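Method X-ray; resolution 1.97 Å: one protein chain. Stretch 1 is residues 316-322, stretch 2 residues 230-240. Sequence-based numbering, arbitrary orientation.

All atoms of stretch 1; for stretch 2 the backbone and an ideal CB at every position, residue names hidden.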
# COMPACT_ATOMS: atom_id res chain seq x y z
N PRO A 316 30.46 14.79 -17.39
CA PRO A 316 30.16 16.03 -18.10
C PRO A 316 28.73 16.14 -18.60
O PRO A 316 28.16 17.23 -18.53
CB PRO A 316 31.13 15.98 -19.30
CG PRO A 316 31.57 14.54 -19.40
CD PRO A 316 31.61 14.08 -17.98
N VAL A 317 28.16 15.05 -19.12
CA VAL A 317 26.82 15.12 -19.70
C VAL A 317 25.80 15.27 -18.58
O VAL A 317 24.85 16.07 -18.69
CB VAL A 317 26.50 13.87 -20.57
CG1 VAL A 317 25.06 13.92 -21.09
CG2 VAL A 317 27.49 13.78 -21.74
N THR A 318 25.99 14.52 -17.49
CA THR A 318 25.16 14.67 -16.30
C THR A 318 25.23 16.12 -15.81
O THR A 318 24.20 16.75 -15.54
CB THR A 318 25.60 13.72 -15.16
OG1 THR A 318 25.42 12.36 -15.58
CG2 THR A 318 24.76 13.95 -13.90
N HIS A 319 26.44 16.67 -15.73
CA HIS A 319 26.62 18.06 -15.32
C HIS A 319 25.83 19.03 -16.19
O HIS A 319 25.19 19.95 -15.68
CB HIS A 319 28.09 18.44 -15.37
CG HIS A 319 28.79 18.38 -14.04
ND1 HIS A 319 29.78 17.46 -13.77
CD2 HIS A 319 28.66 19.13 -12.93
CE1 HIS A 319 30.21 17.64 -12.53
NE2 HIS A 319 29.55 18.65 -12.00
N LYS A 320 25.87 18.81 -17.50
CA LYS A 320 25.23 19.70 -18.46
C LYS A 320 23.71 19.65 -18.36
O LYS A 320 23.04 20.67 -18.47
CB LYS A 320 25.65 19.32 -19.89
CG LYS A 320 26.93 20.01 -20.36
CD LYS A 320 27.58 19.23 -21.50
CE LYS A 320 26.55 18.74 -22.51
NZ LYS A 320 27.12 17.75 -23.48
N LEU A 321 23.18 18.45 -18.17
CA LEU A 321 21.74 18.27 -18.02
C LEU A 321 21.26 18.88 -16.71
O LEU A 321 20.21 19.52 -16.67
CB LEU A 321 21.38 16.78 -18.06
CG LEU A 321 21.58 16.09 -19.42
CD1 LEU A 321 21.48 14.57 -19.29
CD2 LEU A 321 20.57 16.59 -20.40
N TYR A 322 22.04 18.67 -15.65
CA TYR A 322 21.70 19.22 -14.33
C TYR A 322 21.66 20.75 -14.36
O TYR A 322 20.70 21.36 -13.89
CB TYR A 322 22.71 18.75 -13.28
CG TYR A 322 22.46 19.28 -11.87
CD1 TYR A 322 21.64 18.59 -10.97
CD2 TYR A 322 23.05 20.47 -11.43
CE1 TYR A 322 21.42 19.07 -9.68
CE2 TYR A 322 22.82 20.96 -10.15
CZ TYR A 322 22.01 20.25 -9.27
OH TYR A 322 21.78 20.73 -7.99
N UNK A 230 15.86 5.77 -13.37
CA UNK A 230 17.24 5.56 -13.81
C UNK A 230 17.40 6.19 -15.19
O UNK A 230 16.45 6.19 -15.99
CB UNK A 230 17.60 4.07 -13.84
N UNK A 231 18.58 6.73 -15.47
CA UNK A 231 18.93 7.13 -16.84
C UNK A 231 20.39 6.78 -17.09
O UNK A 231 21.22 6.83 -16.18
CB UNK A 231 18.68 8.62 -17.07
N UNK A 232 20.71 6.41 -18.32
CA UNK A 232 22.10 6.18 -18.68
C UNK A 232 22.48 7.00 -19.90
O UNK A 232 21.63 7.32 -20.74
CB UNK A 232 22.35 4.69 -18.94
N UNK A 233 23.76 7.36 -19.98
CA UNK A 233 24.29 8.04 -21.16
C UNK A 233 25.28 7.11 -21.85
O UNK A 233 26.23 6.64 -21.22
CB UNK A 233 24.95 9.37 -20.79
N UNK A 234 25.06 6.84 -23.14
CA UNK A 234 25.97 5.97 -23.91
C UNK A 234 27.15 6.77 -24.47
O UNK A 234 27.12 8.00 -24.47
CB UNK A 234 25.22 5.29 -25.05
N UNK A 235 28.18 6.06 -24.95
CA UNK A 235 29.34 6.68 -25.60
C UNK A 235 28.97 7.51 -26.83
O UNK A 235 29.69 8.44 -27.21
CB UNK A 235 30.34 5.60 -26.00
N UNK A 236 27.85 7.17 -27.46
CA UNK A 236 27.37 7.92 -28.61
C UNK A 236 26.39 9.00 -28.18
O UNK A 236 25.50 9.38 -28.95
CB UNK A 236 26.71 6.98 -29.63
N UNK A 237 26.58 9.49 -26.96
CA UNK A 237 25.74 10.53 -26.36
C UNK A 237 24.24 10.33 -26.58
O UNK A 237 23.55 11.24 -27.05
CB UNK A 237 26.15 11.89 -26.92
N UNK A 238 23.75 9.14 -26.27
CA UNK A 238 22.31 8.90 -26.26
C UNK A 238 21.85 8.88 -24.81
O UNK A 238 22.58 8.44 -23.93
CB UNK A 238 21.95 7.59 -26.97
N UNK A 239 20.63 9.37 -24.57
CA UNK A 239 20.01 9.35 -23.25
C UNK A 239 19.00 8.21 -23.24
O UNK A 239 18.06 8.21 -24.05
CB UNK A 239 19.35 10.69 -22.92
N UNK A 240 19.18 7.24 -22.35
CA UNK A 240 18.28 6.11 -22.29
C UNK A 240 17.72 5.90 -20.87
O UNK A 240 18.47 5.88 -19.89
CB UNK A 240 19.00 4.85 -22.77

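Stretch 1 is one helix, and what it offers a neighbour is mostly hydrocarbon: V317 and L321, one turn apart, both point their CA-to-CB bonds at stretch 2, with T318 beside them and the long arm of K320 at the margin. Stretch 2 is a hairpin, and alternation along its strands decides which positions can answer.

Position 230 is extended and out of reach of the helix, so stretch 1 sets no demand; the residue is F230. Position 231 points toward the helix, yet its ideal CB has nothing of stretch 1 within 5.5 Å. A long side chain is needed; an aromatic or a large, flexible one such as Met would suit. F231 brings CE2 to 4.1 Å from OG1 of T318, which lies at the ring's edge, near its plane. Position 232 is out of reach, in a beta conformation open to any residue but proline; it is G232, whose N and O pair with the backbone of 240.

Position 233 is the nearest approach of the two backbones, its CA 7.7 Å from the CA of V317. Its ideal CB sits 4.6 Å from V317 CG1, so a medium apolar residue, Val, Ile or Leu, would suit. I233 brings CG1 to 3.6 Å from V317 CG1, while its CD1 reaches L321 CD1 at 4.4 Å: one side chain touches two successive turns.

Positions 234 to 237 form a type I turn. At 234, beyond the helix's reach, a small polar residue could brace the turn; T234 accepts from the backbone N of 238 through OG1, 3.1 Å away. Positions 235 and 236 are also distant and suit polar residues; K235 and D236 form a salt bridge, NZ to OD1 2.6 Å.

Position 237 has positive phi (43/51), which favours Gly, Asn or Asp. Its CB points sideways, but a polar arm could bend back toward V317 and the K320 amine. N237 does this: OD1 lies 3.7 Å from V317 CG2 and 4.5 Å from K320 NZ, too long for a hydrogen bond.

Position 238 is out of reach, and an acceptor there could serve the turn; E238 OE1 accepts from T234 OG1 at 2.5 Å. Position 239 points toward the helix, again with no stretch 1 atom near its ideal CB, so a long apolar residue fits. F239 places CD2 4.0 Å from L321 CD1, an oblique approach. Position 240 is extended and out of reach, leaving the choice open; it is I240.

Packing, without hydrogen bonds, makes this contact.

Stretch 2, residues 230-240: FFGITKDNEFI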
# COMPACT_ATOMS: atom_id res chain seq x y z
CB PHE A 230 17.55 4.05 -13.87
CG PHE A 230 18.94 3.72 -14.40
CD1 PHE A 230 19.17 3.55 -15.77
CD2 PHE A 230 20.01 3.56 -13.52
CE1 PHE A 230 20.45 3.24 -16.25
CE2 PHE A 230 21.29 3.25 -13.99
CZ PHE A 230 21.51 3.08 -15.35
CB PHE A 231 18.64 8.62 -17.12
CG PHE A 231 19.59 9.58 -16.44
CD1 PHE A 231 19.28 10.12 -15.20
CD2 PHE A 231 20.79 9.95 -17.05
CE1 PHE A 231 20.15 11.00 -14.56
CE2 PHE A 231 21.67 10.82 -16.42
CZ PHE A 231 21.35 11.35 -15.18
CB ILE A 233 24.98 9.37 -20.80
CG1 ILE A 233 23.94 10.49 -20.72
CG2 ILE A 233 25.93 9.79 -21.89
CD1 ILE A 233 23.17 10.49 -19.49
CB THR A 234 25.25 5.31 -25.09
OG1 THR A 234 24.93 6.31 -26.06
CG2 THR A 234 23.98 4.63 -24.62
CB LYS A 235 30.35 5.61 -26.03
CG LYS A 235 29.86 4.73 -27.19
CD LYS A 235 30.99 3.89 -27.80
CE LYS A 235 30.46 3.05 -28.96
NZ LYS A 235 29.93 3.88 -30.08
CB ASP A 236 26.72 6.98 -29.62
CG ASP A 236 27.69 5.94 -30.15
OD1 ASP A 236 28.91 6.23 -30.19
OD2 ASP A 236 27.24 4.84 -30.52
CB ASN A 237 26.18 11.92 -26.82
CG ASN A 237 27.18 12.56 -25.85
OD1 ASN A 237 26.96 13.67 -25.37
ND2 ASN A 237 28.27 11.85 -25.56
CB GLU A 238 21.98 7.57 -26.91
CG GLU A 238 22.54 7.36 -28.30
CD GLU A 238 22.77 5.89 -28.59
OE1 GLU A 238 23.38 5.22 -27.72
OE2 GLU A 238 22.34 5.40 -29.65
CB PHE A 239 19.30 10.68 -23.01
CG PHE A 239 18.67 10.82 -21.65
CD1 PHE A 239 17.40 10.34 -21.41
CD2 PHE A 239 19.34 11.48 -20.63
CE1 PHE A 239 16.80 10.49 -20.16
CE2 PHE A 239 18.76 11.63 -19.38
CZ PHE A 239 17.48 11.13 -19.14
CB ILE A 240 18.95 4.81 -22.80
CG1 ILE A 240 19.51 5.02 -24.21
CG2 ILE A 240 17.95 3.67 -22.80
CD1 ILE A 240 20.17 3.79 -24.80
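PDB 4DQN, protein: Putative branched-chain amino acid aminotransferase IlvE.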